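Local atomic coordinates of oxidoreductase, NAD-binding/iron-sulfur cluster-binding protein (Nitratireductor pacificus pht-3B, PDB entry 6ZXU), a protein that is a catabolic reductive dehalogenase that carries cobalamin and two 4Fe-4S clusters and probably uses them to remove halogen from organohalide substrates. Residues Y422-L427 / I517-D522; I397-P402 / M525-P530. One frame throughout, in Å; residues are numbered along the deposited sequence.

Contact 1: Y422-L427 / I517-D522; sequences YAVVML and IVFTTD
Val424 sits over one face of the Phe519 ring, its CB 3.8 Å from the ring centroid in a CH-pi contact displaced toward the rim. Phe519 has CG between its backbone N and carbonyl carbon (chi1 74°), and the ring reaches back over the neighbouring strand; both methyls of the branched valine then spread along CE1, CZ and CE2. At the ring edge sits Met426 CE, 4.0 Å from Phe519 CD1. The bend at chi3 of Met426 (-66°) brings that methyl back, and it also meets Ile517 CG2 at 3.8 Å. On the other face of the sheet the small Ala423 CB rests 4.0 Å from Val518 CG1. Beneath these side chains the antiparallel strands are joined by three hydrogen-bonded pairs, Tyr422-Thr521, Val424-Phe519 and Met426-Ile517; the Met426 N to Ile517 O bond is nearly straight (172°). Further out, Met463 of helix 445-469 covers Met426 and Phe519. Thr520 OG1 hydrogen-bonds with His420 and His477, which satisfies this threonine's polar end. Paired N-H and C=O groups thus leave largely apolar side chains to pack on each face; that of Ala423, Val425 and Val518 lies against helix 486-492, whose His486 binds cobalamin, and probably helps to back the cobalamin site.

Contact 2: I397-P402 / M525-P530; sequences ICRAEP and MSVDRP
Ile397 and Asp528 are joined twice: Asp528 N donates to Ile397 O at 2.8 Å, and Ile397 N donates to Asp528 OD2 at 3.0 Å. The carboxylate uses the lone pair of OD2 that faces away from its other oxygen, and CG beside the backbone N (chi1 -66°) starts the side chain back toward the strand. An aspartate suits this place because it is short enough to serve the strand's N-H while OD1 makes a salt bridge with Lys384. An alanine here would probably leave Ile397 N and the Lys384 ammonium without their carboxylate partner, although the bond from the backbone N could remain. The packed side is mostly apolar: Ile397 and Met525 cross at about a right angle, with Ile397 CG2 3.8 Å from Met525 CE and Ile397 CD1 4.0 Å from Met525 SD. Toward solvent the fit is sparser. There Val527 CG1 lies 3.7 Å from Arg399 N and 4.0 Å from Arg399 CG, both residues being exposed. The loop 525-530 thus runs across the outermost strand 394-399, with Ala380, Ile383 and Lys384 of helix 376-390 packed on Ile397 and Met525, and Tyr422 of strand 422-429 also touching Met525.

In the fold
Both contacts belong to one four-stranded antiparallel sheet, in which strand 422-429 lies between strands 394-399 and 514-521. Contact 1 is at its buried middle, where regular backbone pairing and apolar side chains do the work. Contact 2 is at the sheet's outermost strand and only partly buried; a loop, rather than another strand, meets the backbone there, and a carboxylate takes the place of a carbonyl as one acceptor. The two join directly: Ala423 N probably donates to Cys398 O at 2.8 Å, and Met525 CE comes 3.7 Å from Val424 CG2, extending the apolar layer of contact 1 toward helix 376-390. Contact 1 also lies closer to the bound cobalamin.

Contact 1: Y422-L427 / I517-D522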
loop_
_atom_site.group_PDB
_atom_site.type_symbol
_atom_site.label_atom_id
_atom_site.label_comp_id
_atom_site.label_asym_id
_atom_site.label_seq_id
_atom_site.Cartn_x
_atom_site.Cartn_y
_atom_site.Cartn_z
ATOM N N TYR A 422 0.011 -2.530 -22.852
ATOM C CA TYR A 422 0.379 -3.332 -21.705
ATOM C C TYR A 422 -0.010 -2.657 -20.397
ATOM O O TYR A 422 -0.106 -1.449 -20.327
ATOM C CB TYR A 422 1.887 -3.598 -21.678
ATOM C CG TYR A 422 2.419 -4.335 -22.859
ATOM C CD1 TYR A 422 2.255 -5.719 -22.952
ATOM C CD2 TYR A 422 2.944 -3.638 -23.966
ATOM C CE1 TYR A 422 2.668 -6.415 -24.062
ATOM C CE2 TYR A 422 3.353 -4.323 -25.086
ATOM C CZ TYR A 422 3.224 -5.688 -25.114
ATOM O OH TYR A 422 3.635 -6.390 -26.180
ATOM N N ALA A 423 -0.230 -3.475 -19.379
ATOM C CA ALA A 423 -0.518 -3.001 -18.011
ATOM C C ALA A 423 0.541 -3.571 -17.108
ATOM O O ALA A 423 0.797 -4.788 -17.114
ATOM C CB ALA A 423 -1.890 -3.465 -17.534
ATOM N N VAL A 424 1.239 -2.696 -16.419
ATOM C CA VAL A 424 2.159 -3.084 -15.354
ATOM C C VAL A 424 1.400 -2.886 -14.031
ATOM O O VAL A 424 0.884 -1.830 -13.736
ATOM C CB VAL A 424 3.423 -2.251 -15.351
ATOM C CG1 VAL A 424 4.403 -2.738 -14.256
ATOM C CG2 VAL A 424 4.051 -2.350 -16.737
ATOM N N VAL A 425 1.239 -3.994 -13.306
ATOM C CA VAL A 425 0.439 -4.049 -12.111
ATOM C C VAL A 425 1.384 -4.281 -10.937
ATOM O O VAL A 425 2.207 -5.210 -10.918
ATOM C CB VAL A 425 -0.555 -5.212 -12.162
ATOM C CG1 VAL A 425 -1.528 -5.159 -11.002
ATOM C CG2 VAL A 425 -1.308 -5.159 -13.467
ATOM N N MET A 426 1.218 -3.450 -9.916
ATOM C CA MET A 426 2.021 -3.582 -8.688
ATOM C C MET A 426 1.137 -3.609 -7.482
ATOM O O MET A 426 0.107 -2.974 -7.455
ATOM C CB MET A 426 3.012 -2.493 -8.593
ATOM C CG MET A 426 4.015 -2.649 -9.684
ATOM S SD MET A 426 5.170 -1.303 -9.903
ATOM C CE MET A 426 4.010 -0.021 -10.444
ATOM N N LEU A 427 1.487 -4.459 -6.533
ATOM C CA LEU A 427 0.769 -4.588 -5.265
ATOM C C LEU A 427 1.621 -3.977 -4.140
ATOM O O LEU A 427 2.808 -4.228 -4.068
ATOM C CB LEU A 427 0.425 -5.984 -4.976
ATOM C CG LEU A 427 -0.392 -6.837 -5.933
ATOM C CD1 LEU A 427 -0.638 -8.227 -5.245
ATOM C CD2 LEU A 427 -1.715 -6.203 -6.263
ATOM N N ILE A 517 -1.638 -0.664 -7.797
ATOM C CA ILE A 517 -1.497 0.459 -8.724
ATOM C C ILE A 517 -1.201 -0.171 -10.092
ATOM O O ILE A 517 -0.551 -1.206 -10.200
ATOM C CB ILE A 517 -0.371 1.415 -8.227
ATOM C CG1 ILE A 517 -0.255 2.695 -9.064
ATOM C CG2 ILE A 517 0.984 0.703 -8.207
ATOM C CD1 ILE A 517 -1.305 3.682 -8.867
ATOM N N VAL A 518 -1.711 0.446 -11.120
ATOM C CA VAL A 518 -1.488 0.061 -12.506
ATOM C C VAL A 518 -0.936 1.248 -13.280
ATOM O O VAL A 518 -1.333 2.389 -13.072
ATOM C CB VAL A 518 -2.774 -0.420 -13.184
ATOM C CG1 VAL A 518 -2.505 -0.805 -14.603
ATOM C CG2 VAL A 518 -3.372 -1.578 -12.466
ATOM N N PHE A 519 0.107 1.013 -14.086
ATOM C CA PHE A 519 0.378 1.935 -15.165
ATOM C C PHE A 519 0.376 1.198 -16.458
ATOM O O PHE A 519 0.867 0.078 -16.545
ATOM C CB PHE A 519 1.653 2.795 -15.023
ATOM C CG PHE A 519 2.911 2.081 -15.253
ATOM C CD1 PHE A 519 3.594 1.480 -14.181
ATOM C CD2 PHE A 519 3.528 2.120 -16.504
ATOM C CE1 PHE A 519 4.797 0.852 -14.380
ATOM C CE2 PHE A 519 4.734 1.456 -16.700
ATOM C CZ PHE A 519 5.353 0.825 -15.651
ATOM N N THR A 520 -0.242 1.835 -17.450
ATOM C CA THR A 520 -0.273 1.284 -18.806
ATOM C C THR A 520 0.875 1.865 -19.620
ATOM O O THR A 520 1.345 2.963 -19.337
ATOM C CB THR A 520 -1.607 1.521 -19.460
ATOM O OG1 THR A 520 -1.966 2.904 -19.406
ATOM C CG2 THR A 520 -2.703 0.683 -18.709
ATOM N N THR A 521 1.316 1.118 -20.612
ATOM C CA THR A 521 2.410 1.529 -21.445
ATOM C C THR A 521 2.401 0.818 -22.778
ATOM O O THR A 521 1.838 -0.241 -22.926
ATOM C CB THR A 521 3.756 1.336 -20.721
ATOM O OG1 THR A 521 4.847 1.905 -21.476
ATOM C CG2 THR A 521 4.067 -0.090 -20.352
ATOM N N ASP A 522 3.190 1.377 -23.726
ATOM C CA ASP A 522 3.533 0.695 -24.992
ATOM C C ASP A 522 4.879 0.000 -25.004
ATOM O O ASP A 522 5.188 -0.713 -25.966
ATOM C CB ASP A 522 3.445 1.702 -26.175
ATOM C CG ASP A 522 2.026 2.129 -26.459
ATOM O OD1 ASP A 522 1.051 1.282 -26.261
ATOM O OD2 ASP A 522 1.893 3.336 -26.839
#

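Contact 2: I397-P402 / M525-P530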
loop_
_atom_site.group_PDB
_atom_site.type_symbol
_atom_site.label_atom_id
_atom_site.label_comp_id
_atom_site.label_asym_id
_atom_site.label_seq_id
_atom_site.Cartn_x
_atom_site.Cartn_y
_atom_site.Cartn_z
ATOM N N ILE A 397 2.911 -8.205 -15.132
ATOM C CA ILE A 397 2.669 -7.583 -16.393
ATOM C C ILE A 397 1.685 -8.385 -17.217
ATOM O O ILE A 397 1.774 -9.627 -17.253
ATOM C CB ILE A 397 4.019 -7.479 -17.214
ATOM C CG1 ILE A 397 5.080 -6.755 -16.377
ATOM C CG2 ILE A 397 3.749 -6.734 -18.523
ATOM C CD1 ILE A 397 6.473 -6.900 -16.885
ATOM N N CYS A 398 0.738 -7.716 -17.797
ATOM C CA CYS A 398 -0.272 -8.322 -18.692
ATOM C C CYS A 398 -0.544 -7.415 -19.873
ATOM O O CYS A 398 -0.189 -6.248 -19.881
ATOM C CB CYS A 398 -1.569 -8.721 -17.935
ATOM S SG CYS A 398 -2.580 -7.362 -17.335
ATOM N N ARG A 399 -1.200 -7.951 -20.915
ATOM C CA ARG A 399 -1.798 -7.078 -21.929
ATOM C C ARG A 399 -2.978 -6.291 -21.388
ATOM O O ARG A 399 -3.844 -6.838 -20.711
ATOM C CB ARG A 399 -2.274 -7.925 -23.123
ATOM C CG ARG A 399 -1.092 -8.455 -23.857
ATOM C CD ARG A 399 -1.379 -8.896 -25.311
ATOM N NE ARG A 399 -0.080 -8.975 -26.029
ATOM C CZ ARG A 399 0.452 -7.978 -26.758
ATOM N NH1 ARG A 399 -0.193 -6.821 -26.943
ATOM N NH2 ARG A 399 1.617 -8.180 -27.365
ATOM N N ALA A 400 -3.032 -5.025 -21.730
ATOM C CA ALA A 400 -4.138 -4.131 -21.358
ATOM C C ALA A 400 -5.244 -4.297 -22.374
ATOM O O ALA A 400 -5.284 -3.609 -23.391
ATOM C CB ALA A 400 -3.660 -2.673 -21.315
ATOM N N GLU A 401 -6.142 -5.211 -22.120
ATOM C CA GLU A 401 -7.187 -5.503 -23.047
ATOM C C GLU A 401 -8.241 -4.427 -23.047
ATOM O O GLU A 401 -8.412 -3.714 -22.069
ATOM C CB GLU A 401 -7.736 -6.868 -22.777
ATOM C CG GLU A 401 -6.647 -7.918 -22.780
ATOM C CD GLU A 401 -7.182 -9.324 -22.588
ATOM O OE1 GLU A 401 -8.170 -9.668 -23.276
ATOM O OE2 GLU A 401 -6.621 -10.099 -21.740
ATOM N N PRO A 402 -8.912 -4.208 -24.178
ATOM C CA PRO A 402 -9.811 -3.046 -24.259
ATOM C C PRO A 402 -10.902 -3.067 -23.240
ATOM O O PRO A 402 -11.287 -2.000 -22.714
ATOM C CB PRO A 402 -10.396 -3.103 -25.729
ATOM C CG PRO A 402 -9.301 -3.841 -26.448
ATOM C CD PRO A 402 -8.738 -4.859 -25.508
ATOM N N MET A 525 6.904 -5.896 -23.621
ATOM C CA MET A 525 7.306 -6.724 -22.487
ATOM C C MET A 525 6.678 -8.083 -22.621
ATOM O O MET A 525 5.524 -8.125 -23.039
ATOM C CB MET A 525 6.825 -6.075 -21.179
ATOM C CG MET A 525 7.415 -4.740 -20.875
ATOM S SD MET A 525 6.688 -3.832 -19.477
ATOM C CE MET A 525 5.047 -3.532 -20.114
ATOM N N SER A 526 7.378 -9.122 -22.218
ATOM C CA SER A 526 6.745 -10.419 -22.027
ATOM C C SER A 526 5.720 -10.374 -20.861
ATOM O O SER A 526 5.953 -9.720 -19.835
ATOM C CB SER A 526 7.753 -11.486 -21.718
ATOM O OG SER A 526 8.708 -11.504 -22.741
ATOM N N VAL A 527 4.580 -11.014 -21.056
ATOM C CA VAL A 527 3.481 -10.968 -20.094
ATOM C C VAL A 527 3.558 -12.157 -19.199
ATOM O O VAL A 527 4.200 -13.169 -19.530
ATOM C CB VAL A 527 2.064 -10.848 -20.773
ATOM C CG1 VAL A 527 2.003 -9.628 -21.609
ATOM C CG2 VAL A 527 1.733 -12.053 -21.535
ATOM N N ASP A 528 3.085 -11.993 -17.973
ATOM C CA ASP A 528 2.910 -13.081 -17.045
ATOM C C ASP A 528 1.628 -13.828 -17.322
ATOM O O ASP A 528 0.889 -13.435 -18.179
ATOM C CB ASP A 528 2.920 -12.556 -15.596
ATOM C CG ASP A 528 4.329 -11.985 -15.242
ATOM O OD1 ASP A 528 5.283 -12.764 -15.107
ATOM O OD2 ASP A 528 4.490 -10.749 -15.135
ATOM N N ARG A 529 1.477 -14.973 -16.699
ATOM C CA ARG A 529 0.284 -15.806 -16.822
ATOM C C ARG A 529 -0.510 -15.837 -15.503
ATOM O O ARG A 529 0.063 -15.639 -14.445
ATOM C CB ARG A 529 0.651 -17.237 -17.218
ATOM C CG ARG A 529 1.158 -17.387 -18.631
ATOM C CD ARG A 529 1.242 -18.845 -19.051
ATOM N NE ARG A 529 2.302 -19.579 -18.397
ATOM C CZ ARG A 529 2.283 -20.898 -18.188
ATOM N NH1 ARG A 529 1.216 -21.625 -18.501
ATOM N NH2 ARG A 529 3.315 -21.481 -17.599
ATOM N N PRO A 530 -1.821 -16.037 -15.582
ATOM C CA PRO A 530 -2.600 -16.263 -14.374
ATOM C C PRO A 530 -2.083 -17.348 -13.476
ATOM O O PRO A 530 -1.334 -18.250 -13.927
ATOM C CB PRO A 530 -3.984 -16.637 -14.926
ATOM C CG PRO A 530 -4.037 -15.990 -16.248
ATOM C CD PRO A 530 -2.663 -15.994 -16.779
#